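Local coordinates for protein CRISPR system Cmr subunit Cmr6 (Pyrococcus furiosus, PDB 4W8V) that binds RNA as a subunit of the type III-B CRISPR Cmr ribonucleoprotein complex, an antiviral assembly that it caps together with Cmr1, at residues H13-K18 with R210-T215; Q22-V27 with L237-L242; R43-P48 with D156-E161; L67-N72 with R105-C110; N166-P171 with P183-D188. All coordinates share one frame; numbering follows the deposited sequence.

Contact 1: residues H13-K18 with R210-T215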
# COMPACT_ATOMS: atom_id res chain seq x y z
N HIS A 13 -19.43 5.76 -2.27
CA HIS A 13 -18.84 6.06 -3.57
C HIS A 13 -17.68 5.11 -3.82
O HIS A 13 -16.73 5.07 -3.04
CB HIS A 13 -18.35 7.50 -3.64
CG HIS A 13 -19.46 8.51 -3.69
ND1 HIS A 13 -19.79 9.31 -2.62
CD2 HIS A 13 -20.31 8.85 -4.70
CE1 HIS A 13 -20.80 10.10 -2.96
NE2 HIS A 13 -21.13 9.83 -4.21
N ALA A 14 -17.74 4.34 -4.90
CA ALA A 14 -16.66 3.42 -5.20
C ALA A 14 -15.83 3.89 -6.39
O ALA A 14 -16.26 3.77 -7.53
CB ALA A 14 -17.21 2.03 -5.46
N ILE A 15 -14.63 4.40 -6.12
CA ILE A 15 -13.70 4.75 -7.19
C ILE A 15 -12.90 3.52 -7.58
O ILE A 15 -12.25 2.90 -6.74
CB ILE A 15 -12.73 5.88 -6.78
CG1 ILE A 15 -13.48 7.02 -6.08
CG2 ILE A 15 -11.97 6.39 -8.00
CD1 ILE A 15 -14.60 7.63 -6.91
N THR A 16 -12.97 3.13 -8.85
CA THR A 16 -12.25 1.95 -9.29
C THR A 16 -11.37 2.18 -10.51
O THR A 16 -11.55 3.15 -11.24
CB THR A 16 -13.20 0.79 -9.61
OG1 THR A 16 -13.78 0.99 -10.91
CG2 THR A 16 -14.30 0.69 -8.57
N GLY A 17 -10.43 1.27 -10.71
CA GLY A 17 -9.62 1.22 -11.91
C GLY A 17 -9.14 -0.18 -12.19
O GLY A 17 -9.16 -1.04 -11.32
N LYS A 18 -8.70 -0.42 -13.42
CA LYS A 18 -8.12 -1.70 -13.80
C LYS A 18 -6.60 -1.60 -13.86
O LYS A 18 -6.07 -0.72 -14.53
CB LYS A 18 -8.67 -2.18 -15.14
CG LYS A 18 -10.14 -2.52 -15.14
CD LYS A 18 -10.52 -3.15 -16.46
CE LYS A 18 -12.01 -3.34 -16.60
NZ LYS A 18 -12.35 -3.68 -18.00
N ARG A 210 -18.10 7.80 1.82
CA ARG A 210 -19.22 8.71 1.61
C ARG A 210 -18.76 9.97 0.91
O ARG A 210 -19.38 10.43 -0.04
CB ARG A 210 -19.89 9.07 2.93
CG ARG A 210 -20.32 7.89 3.77
CD ARG A 210 -19.92 8.12 5.21
NE ARG A 210 -20.66 7.28 6.15
CZ ARG A 210 -21.78 7.64 6.75
NH1 ARG A 210 -22.31 8.84 6.51
NH2 ARG A 210 -22.38 6.82 7.60
N ASP A 211 -17.67 10.54 1.42
CA ASP A 211 -17.07 11.73 0.84
C ASP A 211 -16.41 11.36 -0.48
O ASP A 211 -15.38 10.69 -0.49
CB ASP A 211 -16.06 12.36 1.80
CG ASP A 211 -15.71 13.79 1.44
OD1 ASP A 211 -15.84 14.16 0.25
OD2 ASP A 211 -15.32 14.54 2.36
N ARG A 212 -17.01 11.78 -1.59
CA ARG A 212 -16.48 11.41 -2.89
C ARG A 212 -15.09 12.00 -3.17
O ARG A 212 -14.22 11.32 -3.70
CB ARG A 212 -17.43 11.82 -3.99
CG ARG A 212 -16.90 11.50 -5.36
CD ARG A 212 -17.92 11.76 -6.45
NE ARG A 212 -17.35 11.46 -7.76
CZ ARG A 212 -17.40 10.26 -8.34
NH1 ARG A 212 -18.01 9.25 -7.73
NH2 ARG A 212 -16.85 10.08 -9.53
N GLU A 213 -14.89 13.27 -2.82
CA GLU A 213 -13.63 13.91 -3.12
C GLU A 213 -12.51 13.38 -2.23
O GLU A 213 -11.36 13.29 -2.65
CB GLU A 213 -13.73 15.43 -2.99
N LEU A 214 -12.85 13.03 -0.99
CA LEU A 214 -11.87 12.43 -0.09
C LEU A 214 -11.47 11.06 -0.62
O LEU A 214 -10.29 10.71 -0.66
CB LEU A 214 -12.41 12.31 1.33
CG LEU A 214 -11.37 11.79 2.32
CD1 LEU A 214 -10.43 12.91 2.73
CD2 LEU A 214 -11.99 11.10 3.53
N THR A 215 -12.47 10.28 -1.04
CA THR A 215 -12.24 8.94 -1.55
C THR A 215 -11.40 8.98 -2.83
O THR A 215 -10.53 8.13 -3.03
CB THR A 215 -13.58 8.23 -1.82
OG1 THR A 215 -14.30 8.14 -0.59
CG2 THR A 215 -13.37 6.83 -2.38

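Contact 2: residues Q22-V27 with L237-L242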
# COMPACT_ATOMS: atom_id res chain seq x y z
N GLN A 22 2.91 -4.71 -13.64
CA GLN A 22 3.98 -4.23 -14.52
C GLN A 22 5.21 -5.12 -14.42
O GLN A 22 5.87 -5.40 -15.42
CB GLN A 22 4.35 -2.78 -14.19
CG GLN A 22 5.36 -2.19 -15.18
CD GLN A 22 6.04 -0.92 -14.69
OE1 GLN A 22 6.51 -0.85 -13.55
NE2 GLN A 22 6.10 0.09 -15.55
N SER A 23 5.52 -5.57 -13.20
CA SER A 23 6.54 -6.56 -12.94
C SER A 23 5.87 -7.76 -12.26
O SER A 23 4.69 -7.70 -11.93
CB SER A 23 7.68 -5.98 -12.07
OG SER A 23 7.20 -5.49 -10.83
N ARG A 24 6.61 -8.84 -12.04
CA ARG A 24 6.02 -10.00 -11.40
C ARG A 24 5.58 -9.71 -9.98
O ARG A 24 6.21 -8.92 -9.24
CB ARG A 24 6.97 -11.18 -11.41
CG ARG A 24 7.19 -11.77 -12.76
CD ARG A 24 8.37 -12.69 -12.75
NE ARG A 24 8.83 -12.88 -14.12
CZ ARG A 24 8.56 -13.95 -14.85
NH1 ARG A 24 7.86 -14.95 -14.32
NH2 ARG A 24 9.01 -14.03 -16.09
N LEU A 25 4.49 -10.35 -9.59
CA LEU A 25 3.92 -10.12 -8.28
C LEU A 25 4.07 -11.38 -7.42
O LEU A 25 3.70 -12.48 -7.83
CB LEU A 25 2.46 -9.71 -8.42
CG LEU A 25 1.62 -9.46 -7.18
CD1 LEU A 25 2.13 -8.25 -6.34
CD2 LEU A 25 0.19 -9.26 -7.66
N VAL A 26 4.63 -11.18 -6.23
CA VAL A 26 4.94 -12.27 -5.31
C VAL A 26 4.03 -12.17 -4.09
O VAL A 26 4.09 -11.22 -3.32
CB VAL A 26 6.41 -12.22 -4.88
CG1 VAL A 26 6.77 -13.43 -4.03
CG2 VAL A 26 7.31 -12.13 -6.11
N VAL A 27 3.15 -13.15 -3.94
CA VAL A 27 2.06 -13.12 -2.97
C VAL A 27 2.15 -14.31 -2.03
O VAL A 27 2.29 -15.44 -2.48
CB VAL A 27 0.67 -13.14 -3.68
CG1 VAL A 27 -0.44 -12.99 -2.68
CG2 VAL A 27 0.60 -12.05 -4.74
N LEU A 237 13.27 -5.37 -4.58
CA LEU A 237 13.90 -5.83 -5.81
C LEU A 237 13.10 -5.45 -7.07
O LEU A 237 13.51 -5.73 -8.19
CB LEU A 237 14.11 -7.35 -5.78
CG LEU A 237 14.82 -7.99 -4.58
CD1 LEU A 237 14.78 -9.49 -4.73
CD2 LEU A 237 16.29 -7.51 -4.43
N GLY A 238 11.95 -4.80 -6.89
CA GLY A 238 11.20 -4.26 -8.02
C GLY A 238 9.93 -5.04 -8.32
O GLY A 238 9.18 -4.70 -9.23
N TYR A 239 9.70 -6.09 -7.55
CA TYR A 239 8.52 -6.92 -7.71
C TYR A 239 7.27 -6.17 -7.27
O TYR A 239 7.36 -5.22 -6.49
CB TYR A 239 8.67 -8.21 -6.92
CG TYR A 239 9.66 -9.18 -7.53
CD1 TYR A 239 9.33 -9.90 -8.67
CD2 TYR A 239 10.93 -9.36 -6.97
CE1 TYR A 239 10.23 -10.78 -9.24
CE2 TYR A 239 11.84 -10.24 -7.54
CZ TYR A 239 11.48 -10.95 -8.67
OH TYR A 239 12.37 -11.82 -9.25
N GLY A 240 6.12 -6.56 -7.80
CA GLY A 240 4.85 -6.09 -7.30
C GLY A 240 4.36 -4.71 -7.70
O GLY A 240 3.49 -4.16 -7.04
N ARG A 241 4.89 -4.15 -8.78
CA ARG A 241 4.40 -2.87 -9.26
C ARG A 241 3.15 -3.06 -10.16
O ARG A 241 3.16 -3.89 -11.06
CB ARG A 241 5.48 -2.13 -10.06
CG ARG A 241 6.74 -1.79 -9.32
CD ARG A 241 6.46 -1.25 -7.93
NE ARG A 241 7.64 -0.61 -7.34
CZ ARG A 241 8.56 -1.25 -6.63
NH1 ARG A 241 9.58 -0.58 -6.13
NH2 ARG A 241 8.46 -2.55 -6.41
N LEU A 242 2.10 -2.28 -9.92
CA LEU A 242 0.90 -2.34 -10.78
C LEU A 242 0.58 -0.97 -11.39
O LEU A 242 0.72 0.06 -10.71
CB LEU A 242 -0.32 -2.85 -10.00
CG LEU A 242 -0.36 -4.35 -9.69
CD1 LEU A 242 0.19 -4.66 -8.32
CD2 LEU A 242 -1.79 -4.91 -9.84

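Contact 3: residues R43-P48 with D156-E161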
# COMPACT_ATOMS: atom_id res chain seq x y z
N ARG A 43 -12.10 -19.58 -10.67
CA ARG A 43 -12.27 -18.37 -11.45
C ARG A 43 -10.97 -17.82 -12.02
O ARG A 43 -10.91 -17.40 -13.19
CB ARG A 43 -12.94 -17.30 -10.59
CG ARG A 43 -14.28 -17.71 -10.06
CD ARG A 43 -15.33 -17.67 -11.17
NE ARG A 43 -15.56 -16.29 -11.60
CZ ARG A 43 -15.57 -15.89 -12.86
NH1 ARG A 43 -15.38 -16.77 -13.83
NH2 ARG A 43 -15.78 -14.62 -13.15
N ASN A 44 -9.92 -17.80 -11.20
CA ASN A 44 -8.75 -17.00 -11.52
C ASN A 44 -7.46 -17.75 -11.89
O ASN A 44 -6.39 -17.16 -11.87
CB ASN A 44 -8.45 -16.07 -10.36
CG ASN A 44 -9.58 -15.11 -10.08
OD1 ASN A 44 -10.33 -14.73 -10.98
ND2 ASN A 44 -9.71 -14.70 -8.81
N TYR A 45 -7.56 -19.02 -12.24
CA TYR A 45 -6.42 -19.83 -12.67
C TYR A 45 -5.32 -19.90 -11.61
O TYR A 45 -4.14 -20.02 -11.93
CB TYR A 45 -5.82 -19.30 -13.99
CG TYR A 45 -6.83 -19.02 -15.08
CD1 TYR A 45 -7.14 -19.97 -16.05
CD2 TYR A 45 -7.47 -17.79 -15.15
CE1 TYR A 45 -8.06 -19.70 -17.06
CE2 TYR A 45 -8.39 -17.51 -16.15
CZ TYR A 45 -8.69 -18.46 -17.09
OH TYR A 45 -9.61 -18.17 -18.07
N GLY A 46 -5.70 -19.84 -10.34
CA GLY A 46 -4.75 -19.97 -9.25
C GLY A 46 -4.16 -18.66 -8.77
O GLY A 46 -3.41 -18.62 -7.78
N VAL A 47 -4.51 -17.57 -9.44
CA VAL A 47 -3.97 -16.26 -9.10
C VAL A 47 -4.60 -15.70 -7.81
O VAL A 47 -5.81 -15.51 -7.75
CB VAL A 47 -4.19 -15.28 -10.28
CG1 VAL A 47 -3.67 -13.88 -9.97
CG2 VAL A 47 -3.52 -15.84 -11.51
N PRO A 48 -3.78 -15.43 -6.78
CA PRO A 48 -4.39 -14.93 -5.54
C PRO A 48 -4.71 -13.44 -5.61
O PRO A 48 -4.32 -12.76 -6.55
CB PRO A 48 -3.32 -15.23 -4.50
CG PRO A 48 -2.05 -15.15 -5.26
CD PRO A 48 -2.34 -15.73 -6.58
N ASP A 156 -4.12 -15.62 -21.66
CA ASP A 156 -3.71 -17.01 -21.58
C ASP A 156 -3.54 -17.42 -20.12
O ASP A 156 -3.32 -16.56 -19.26
CB ASP A 156 -2.41 -17.24 -22.36
CG ASP A 156 -2.44 -16.62 -23.74
OD1 ASP A 156 -3.06 -17.21 -24.64
OD2 ASP A 156 -1.84 -15.54 -23.91
N LYS A 157 -3.66 -18.71 -19.85
CA LYS A 157 -3.53 -19.23 -18.49
C LYS A 157 -2.17 -18.88 -17.88
O LYS A 157 -1.14 -19.35 -18.35
CB LYS A 157 -3.74 -20.74 -18.48
CG LYS A 157 -3.27 -21.43 -17.21
CD LYS A 157 -3.77 -22.86 -17.14
CE LYS A 157 -3.19 -23.60 -15.96
NZ LYS A 157 -1.73 -23.82 -16.13
N PRO A 158 -2.16 -18.06 -16.82
CA PRO A 158 -0.88 -17.57 -16.27
C PRO A 158 -0.04 -18.69 -15.71
O PRO A 158 -0.54 -19.55 -15.00
CB PRO A 158 -1.31 -16.60 -15.17
CG PRO A 158 -2.67 -17.04 -14.79
CD PRO A 158 -3.31 -17.59 -16.03
N ILE A 159 1.24 -18.68 -16.04
CA ILE A 159 2.17 -19.63 -15.44
C ILE A 159 2.61 -19.12 -14.07
O ILE A 159 3.25 -18.07 -13.96
CB ILE A 159 3.40 -19.85 -16.33
CG1 ILE A 159 2.98 -20.47 -17.66
CG2 ILE A 159 4.37 -20.77 -15.63
CD1 ILE A 159 2.07 -21.68 -17.53
N LEU A 160 2.25 -19.88 -13.04
CA LEU A 160 2.53 -19.50 -11.65
C LEU A 160 3.71 -20.27 -11.09
O LEU A 160 3.83 -21.48 -11.30
CB LEU A 160 1.30 -19.72 -10.78
CG LEU A 160 0.06 -18.92 -11.19
CD1 LEU A 160 -1.08 -19.17 -10.22
CD2 LEU A 160 0.38 -17.44 -11.26
N GLU A 161 4.59 -19.58 -10.35
CA GLU A 161 5.70 -20.25 -9.68
C GLU A 161 5.45 -20.31 -8.18
O GLU A 161 5.01 -19.33 -7.57
CB GLU A 161 7.02 -19.54 -9.97
CG GLU A 161 7.47 -19.58 -11.43
CD GLU A 161 7.85 -20.97 -11.90
OE1 GLU A 161 8.37 -21.76 -11.08
OE2 GLU A 161 7.63 -21.28 -13.09

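Contact 4: residues L67-N72 with R105-C110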
# COMPACT_ATOMS: atom_id res chain seq x y z
N LEU A 67 5.69 12.84 4.29
CA LEU A 67 5.50 13.82 5.37
C LEU A 67 6.73 13.96 6.25
O LEU A 67 6.86 14.95 6.99
CB LEU A 67 4.29 13.44 6.22
CG LEU A 67 2.95 13.92 5.64
CD1 LEU A 67 1.77 13.48 6.50
CD2 LEU A 67 2.97 15.43 5.49
N ALA A 68 7.62 12.98 6.19
CA ALA A 68 8.89 13.06 6.91
C ALA A 68 9.72 14.22 6.35
O ALA A 68 10.49 14.85 7.07
CB ALA A 68 9.66 11.74 6.79
N GLU A 69 9.53 14.51 5.07
CA GLU A 69 10.19 15.65 4.45
C GLU A 69 9.66 16.99 4.98
O GLU A 69 10.27 18.03 4.77
CB GLU A 69 10.03 15.59 2.92
CG GLU A 69 10.32 14.24 2.29
CD GLU A 69 10.15 14.23 0.76
OE1 GLU A 69 10.54 15.22 0.10
OE2 GLU A 69 9.61 13.24 0.23
N PHE A 70 8.52 16.95 5.68
CA PHE A 70 7.85 18.16 6.17
C PHE A 70 8.26 18.58 7.59
O PHE A 70 7.77 19.57 8.11
CB PHE A 70 6.32 17.99 6.15
CG PHE A 70 5.72 17.97 4.77
CD1 PHE A 70 6.14 17.05 3.83
CD2 PHE A 70 4.73 18.87 4.42
CE1 PHE A 70 5.60 17.03 2.56
CE2 PHE A 70 4.19 18.86 3.15
CZ PHE A 70 4.62 17.93 2.22
N ILE A 71 9.14 17.82 8.23
CA ILE A 71 9.65 18.18 9.55
C ILE A 71 11.18 18.12 9.54
O ILE A 71 11.76 17.55 8.62
CB ILE A 71 9.06 17.28 10.67
CG1 ILE A 71 9.42 15.82 10.45
CG2 ILE A 71 7.55 17.38 10.69
CD1 ILE A 71 8.63 14.86 11.33
N ASN A 72 11.82 18.72 10.53
CA ASN A 72 13.28 18.79 10.57
C ASN A 72 13.81 18.83 12.01
O ASN A 72 13.83 17.80 12.69
CB ASN A 72 13.80 20.00 9.80
N ARG A 105 13.06 21.73 -0.86
CA ARG A 105 13.29 20.77 -1.93
C ARG A 105 12.44 19.52 -1.71
O ARG A 105 12.55 18.87 -0.67
CB ARG A 105 14.77 20.40 -2.01
CG ARG A 105 15.70 21.58 -2.24
CD ARG A 105 17.14 21.21 -1.91
NE ARG A 105 17.64 20.12 -2.75
CZ ARG A 105 18.69 19.36 -2.44
NH1 ARG A 105 19.34 19.56 -1.30
NH2 ARG A 105 19.08 18.40 -3.27
N CYS A 106 11.60 19.18 -2.67
CA CYS A 106 10.72 18.02 -2.52
C CYS A 106 11.19 16.84 -3.35
O CYS A 106 11.74 17.02 -4.44
CB CYS A 106 9.28 18.37 -2.92
SG CYS A 106 8.56 19.72 -1.97
N SER A 107 10.97 15.63 -2.84
CA SER A 107 11.21 14.44 -3.65
C SER A 107 10.14 14.39 -4.71
O SER A 107 9.16 15.13 -4.64
CB SER A 107 11.19 13.18 -2.79
OG SER A 107 9.88 12.86 -2.34
N ARG A 108 10.31 13.52 -5.70
CA ARG A 108 9.27 13.30 -6.70
C ARG A 108 7.99 12.85 -6.01
O ARG A 108 6.91 13.37 -6.29
CB ARG A 108 9.72 12.26 -7.73
CG ARG A 108 8.85 12.18 -8.97
CD ARG A 108 9.37 11.06 -9.83
NE ARG A 108 9.50 9.85 -9.04
CZ ARG A 108 8.54 8.93 -8.94
NH1 ARG A 108 7.40 9.08 -9.60
NH2 ARG A 108 8.74 7.85 -8.18
N LEU A 109 8.12 11.90 -5.08
CA LEU A 109 6.95 11.38 -4.38
C LEU A 109 6.27 12.51 -3.61
O LEU A 109 5.04 12.57 -3.55
CB LEU A 109 7.34 10.24 -3.43
CG LEU A 109 7.79 8.94 -4.09
CD1 LEU A 109 8.15 7.91 -3.04
CD2 LEU A 109 6.70 8.40 -5.02
N CYS A 110 7.07 13.40 -3.03
CA CYS A 110 6.53 14.57 -2.35
C CYS A 110 5.77 15.48 -3.32
O CYS A 110 4.69 15.95 -2.99
CB CYS A 110 7.65 15.34 -1.67
SG CYS A 110 7.07 16.76 -0.75
O HOH W 1 12.94 16.57 1.03

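Contact 5: residues N166-P171 with P183-D188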
# COMPACT_ATOMS: atom_id res chain seq x y z
N ASN A 166 10.56 -17.39 4.30
CA ASN A 166 10.26 -17.12 5.70
C ASN A 166 10.18 -15.62 5.96
O ASN A 166 10.80 -14.84 5.25
CB ASN A 166 11.31 -17.76 6.61
CG ASN A 166 11.27 -19.28 6.58
OD1 ASN A 166 11.21 -19.89 5.52
ND2 ASN A 166 11.31 -19.89 7.76
N PRO A 167 9.42 -15.20 6.97
CA PRO A 167 9.32 -13.79 7.31
C PRO A 167 10.42 -13.32 8.26
O PRO A 167 10.77 -14.01 9.20
CB PRO A 167 7.97 -13.70 8.01
CG PRO A 167 7.86 -15.02 8.69
CD PRO A 167 8.47 -16.02 7.75
N HIS A 168 10.94 -12.13 8.00
CA HIS A 168 11.73 -11.41 8.96
C HIS A 168 11.11 -10.04 9.20
O HIS A 168 10.87 -9.30 8.24
CB HIS A 168 13.17 -11.27 8.50
CG HIS A 168 13.89 -10.16 9.20
ND1 HIS A 168 14.20 -10.22 10.54
CD2 HIS A 168 14.26 -8.93 8.78
CE1 HIS A 168 14.77 -9.08 10.90
NE2 HIS A 168 14.82 -8.28 9.85
N TYR A 169 10.85 -9.69 10.46
CA TYR A 169 10.25 -8.39 10.74
C TYR A 169 11.22 -7.43 11.39
O TYR A 169 12.04 -7.82 12.24
CB TYR A 169 8.99 -8.54 11.61
CG TYR A 169 7.90 -9.35 10.95
CD1 TYR A 169 7.02 -8.76 10.03
CD2 TYR A 169 7.77 -10.71 11.20
CE1 TYR A 169 6.03 -9.50 9.41
CE2 TYR A 169 6.80 -11.46 10.58
CZ TYR A 169 5.93 -10.85 9.68
OH TYR A 169 4.94 -11.59 9.05
N GLY A 170 11.15 -6.18 10.97
CA GLY A 170 11.98 -5.15 11.56
C GLY A 170 11.48 -3.78 11.22
O GLY A 170 10.61 -3.63 10.36
N PRO A 171 12.01 -2.76 11.90
CA PRO A 171 11.67 -1.38 11.54
C PRO A 171 12.17 -1.05 10.14
O PRO A 171 13.32 -1.33 9.83
CB PRO A 171 12.39 -0.54 12.61
CG PRO A 171 13.46 -1.44 13.15
CD PRO A 171 12.92 -2.83 13.06
N PRO A 183 22.71 -7.89 11.34
CA PRO A 183 23.52 -8.86 12.10
C PRO A 183 22.90 -9.17 13.45
O PRO A 183 22.39 -8.28 14.12
CB PRO A 183 24.87 -8.15 12.25
CG PRO A 183 24.90 -7.14 11.16
CD PRO A 183 23.48 -6.68 11.02
N GLY A 184 22.92 -10.44 13.85
CA GLY A 184 22.29 -10.85 15.09
C GLY A 184 20.82 -11.23 14.94
O GLY A 184 20.26 -11.90 15.81
N ASP A 185 20.20 -10.80 13.84
CA ASP A 185 18.78 -11.03 13.60
C ASP A 185 18.61 -12.02 12.43
O ASP A 185 19.58 -12.35 11.75
CB ASP A 185 18.07 -9.70 13.30
CG ASP A 185 16.57 -9.74 13.61
OD1 ASP A 185 15.99 -10.84 13.64
OD2 ASP A 185 15.98 -8.66 13.82
N TRP A 186 17.40 -12.51 12.21
CA TRP A 186 17.19 -13.49 11.15
C TRP A 186 15.71 -13.70 10.85
O TRP A 186 14.84 -13.08 11.47
CB TRP A 186 17.85 -14.83 11.52
CG TRP A 186 18.08 -15.74 10.34
CD1 TRP A 186 17.57 -16.98 10.14
CD2 TRP A 186 18.86 -15.44 9.17
NE1 TRP A 186 17.99 -17.50 8.94
CE2 TRP A 186 18.79 -16.57 8.32
CE3 TRP A 186 19.62 -14.33 8.76
CZ2 TRP A 186 19.44 -16.62 7.09
CZ3 TRP A 186 20.28 -14.39 7.54
CH2 TRP A 186 20.19 -15.53 6.72
N TYR A 187 15.44 -14.58 9.90
CA TYR A 187 14.10 -15.03 9.60
C TYR A 187 13.56 -15.90 10.73
O TYR A 187 14.32 -16.59 11.42
CB TYR A 187 14.08 -15.81 8.29
CG TYR A 187 14.70 -15.06 7.14
CD1 TYR A 187 13.96 -14.15 6.41
CD2 TYR A 187 16.03 -15.27 6.79
CE1 TYR A 187 14.52 -13.45 5.36
CE2 TYR A 187 16.60 -14.57 5.73
CZ TYR A 187 15.83 -13.66 5.02
OH TYR A 187 16.37 -12.96 3.97
N ASP A 188 12.25 -15.87 10.90
CA ASP A 188 11.57 -16.73 11.85
C ASP A 188 11.43 -18.12 11.21
O ASP A 188 11.45 -18.22 9.98
CB ASP A 188 10.22 -16.13 12.23
CG ASP A 188 10.36 -14.79 12.91
OD1 ASP A 188 11.20 -14.69 13.85
OD2 ASP A 188 9.67 -13.83 12.51
O HOH W 2 11.06 -11.68 12.72
O HOH W 3 13.70 -7.36 14.33
O HOH W 4 13.33 -10.54 13.35

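Contact 1: residues H13-K18 with R210-T215
His13 holds its CG beside the backbone N, anti to the carbonyl carbon (chi1 -71°). Arg212 holds its CG anti to the backbone N (chi1 178°) and runs extended as far as NE. The two side chains cross at about a right angle. The contact ties strand 13-21 to the first turn of helix 212-228. The strand order 143-149, 202-209, 13-21, 242-244 is that of the ferredoxin-like fold of RAMP proteins, here the C-terminal part of Cmr6. Arg212 CB sits over one face of the imidazole, 3.8 Å from its centroid, in a CH-pi contact. In the ring plane, His13 ND1 donates a bent bond of 2.8 Å to Arg210 O and approaches from above the carbonyl plane. ND1 thus carries a proton. Further out, Ile15 CD1 lies over a face of the Arg212 guanidinium, 3.9 Å from NH1. Asp211 N-caps the helix through weak bonds from Glu213 N and Leu214 N, and its OD2 forms a salt bridge with Arg131. Thr215 N and OG1 grip Asp211 O from opposite faces of its carbonyl plane. The methyl Thr215 CG2 packs 3.7 Å from Ile15 CG1.

Contact 2: residues Q22-V27 with L237-L242
Ser23 reaches across to the 237-242 loop with its hydroxyl. At chi1 58° its OG stands between the backbone N and the carbonyl carbon. OG donates to Gly238 O at 2.7 Å, in the carbonyl plane and on a lone pair. It also accepts a weak but nearly straight bond of 3.4 Å from Arg241 N. One hydroxyl thus joins two points of the loop. Backbone bonds lie to either side of Ser23 in sequence. Gln22 N donates to Arg241 O at 2.7 Å, and Arg24 O accepts from Gly240 N at 2.8 Å. Arg24 O also lies at the edge of the Tyr239 ring, 3.3 Å from CD1. The polar end of Arg241 turns away from 22-27. Its NH2 bonds to Thr235 O and weakly to Tyr239 O within the loop. The loop belongs to the glycine-rich C-terminal segment characteristic of RAMP proteins. Gly238 and Gly240 both have positive phi, which favours glycine. Leu25 CD1 packs 3.6 Å from Gly240 CA, and Val26 CG2 touches the Tyr239 ring obliquely. The 22-27 segment enters strand 25-28, which pairs with strand 192-197. The loop leads from the region after helix 212-228 into strand 242-244. Phe203 of strand 202-209 touches both Leu25 and Leu242.

Contact 3: residues R43-P48 with D156-E161
Tyr45 meets Pro158 and Lys157 with the inner part of its side chain. Its CB packs 3.7 Å from Pro158 CD and also touches Pro158 CG. Next along, Tyr45 CG is 3.9 Å from the same CD. Tyr45 CD1 then comes 4.2 Å from Lys157 CB. Beyond CD1 the ring leads away from 156-161, and OH is not in contact with it. Tyr45 and Gly46 are the central residues of a type I' turn from Asn44 to Val47, and both have positive phi. On the other side of Pro158 in sequence, Leu160 CD1 presses against the turn backbone, 3.4 Å from Gly46 O. Gly46 O is also bonded by Arg40 NH1. Val47 CG2 completes the apolar contact, 3.6 Å from Pro158 CG. The turn links helix 34-43 to helix 52-68, and the second segment leads into strand 161-165. Pro149 of strand 143-149 touches Asn44 and Val47, Pro198 touches Pro158 and Leu160, and Pro48 packs on Leu195 and Val197 of strand 192-197.

Contact 4: residues L67-N72 with R105-C110
Glu69 and Cys110 form the close-packed side of this contact together with Phe70. Glu69 OE1 lies 3.4 Å from Cys110 CB. The sulfur of Cys110 meets the Phe70 ring obliquely, with SG 3.6 Å from CE1. Leu67 CD2 covers one face of that ring, and Val122 of helix 122-133 also packs on Phe70. Glu69 extends beyond CG, and its carboxylate grips Ser107 with two bonds. Ser107 N donates to OE1 at 3.0 Å, on the syn lone pair. Ser107 OG donates to OE2 at 2.6 Å. The same OG accepts from Cys110 N at 2.9 Å, so Ser107 is the N-cap of helix 108-116. The two bonds from segment 67-72 are consistent with Glu69 fixing the orientation of the capping serine. The helix start and these donors would be expected to favour a charged carboxylate. The looser side holds water. One water donates to Glu69 OE1 and to Arg105 O, each at 2.9 Å.

Contact 5: residues N166-P171 with P183-D188
The His168 ring has Asp185 OD2 at its edge, in plane and 3.2 Å from CE1. The ring and the carboxylate are almost perpendicular, 89° apart. At the edge of the Tyr169 ring, Asp188 OD2 lies near the plane, 3.9 Å from CD2. The Tyr187 ring has Pro167 C near its plane at the edge, while His168 CB approaches CD1 obliquely. Trp186 NE1 also lies in plane at the Tyr187 edge. In turn, Tyr187 CD2 sits over the centre of one face of the Trp186 indole. His168 CG is anti to the backbone N (chi1 160°), and the ring lies beside the 183-188 chain. His168 ND1 donates a bent bond of 3.1 Å to Trp186 O from above the carbonyl plane. Both segments belong to the long irregular loop that connects the antiparallel strands 161-165 and 192-197. Near its base, Asp188 N donates to Pro167 O at 2.9 Å, nearly along the C=O axis. Beside it, Asn166 ND2 donates a straight bond of 2.8 Å to Asp188 O, in the plane of both the amide and the carbonyl. Trp186 N bonds to Asp185 OD1 within its own segment. Many of these residues touch crystal neighbours, which may influence the conformation. A water accepts from Tyr169 N and donates to Asp188 OD2 at 2.6 Å.

How the contacts relate
Contacts 1 and 5 lie at the surface, and their centres are about 37 Å apart on opposite sides of the chain's centre. Contacts 2, 3 and 4 are partly buried. Contact 2 is nearest the middle of the chain. It relies on backbone and serine hydrogen bonds, whereas contact 3 is apolar across its two segments. These two touch through Val27 and Pro48, and both border the three-stranded sheet. Contact 5 closes the long loop between two strands of that sheet. Contacts 1 and 4 both involve a helix N-cap, Asp211 and Ser107 respectively. Contact 1 joins that helix start to the four-stranded sheet, while contact 4 lies wholly in the helical part.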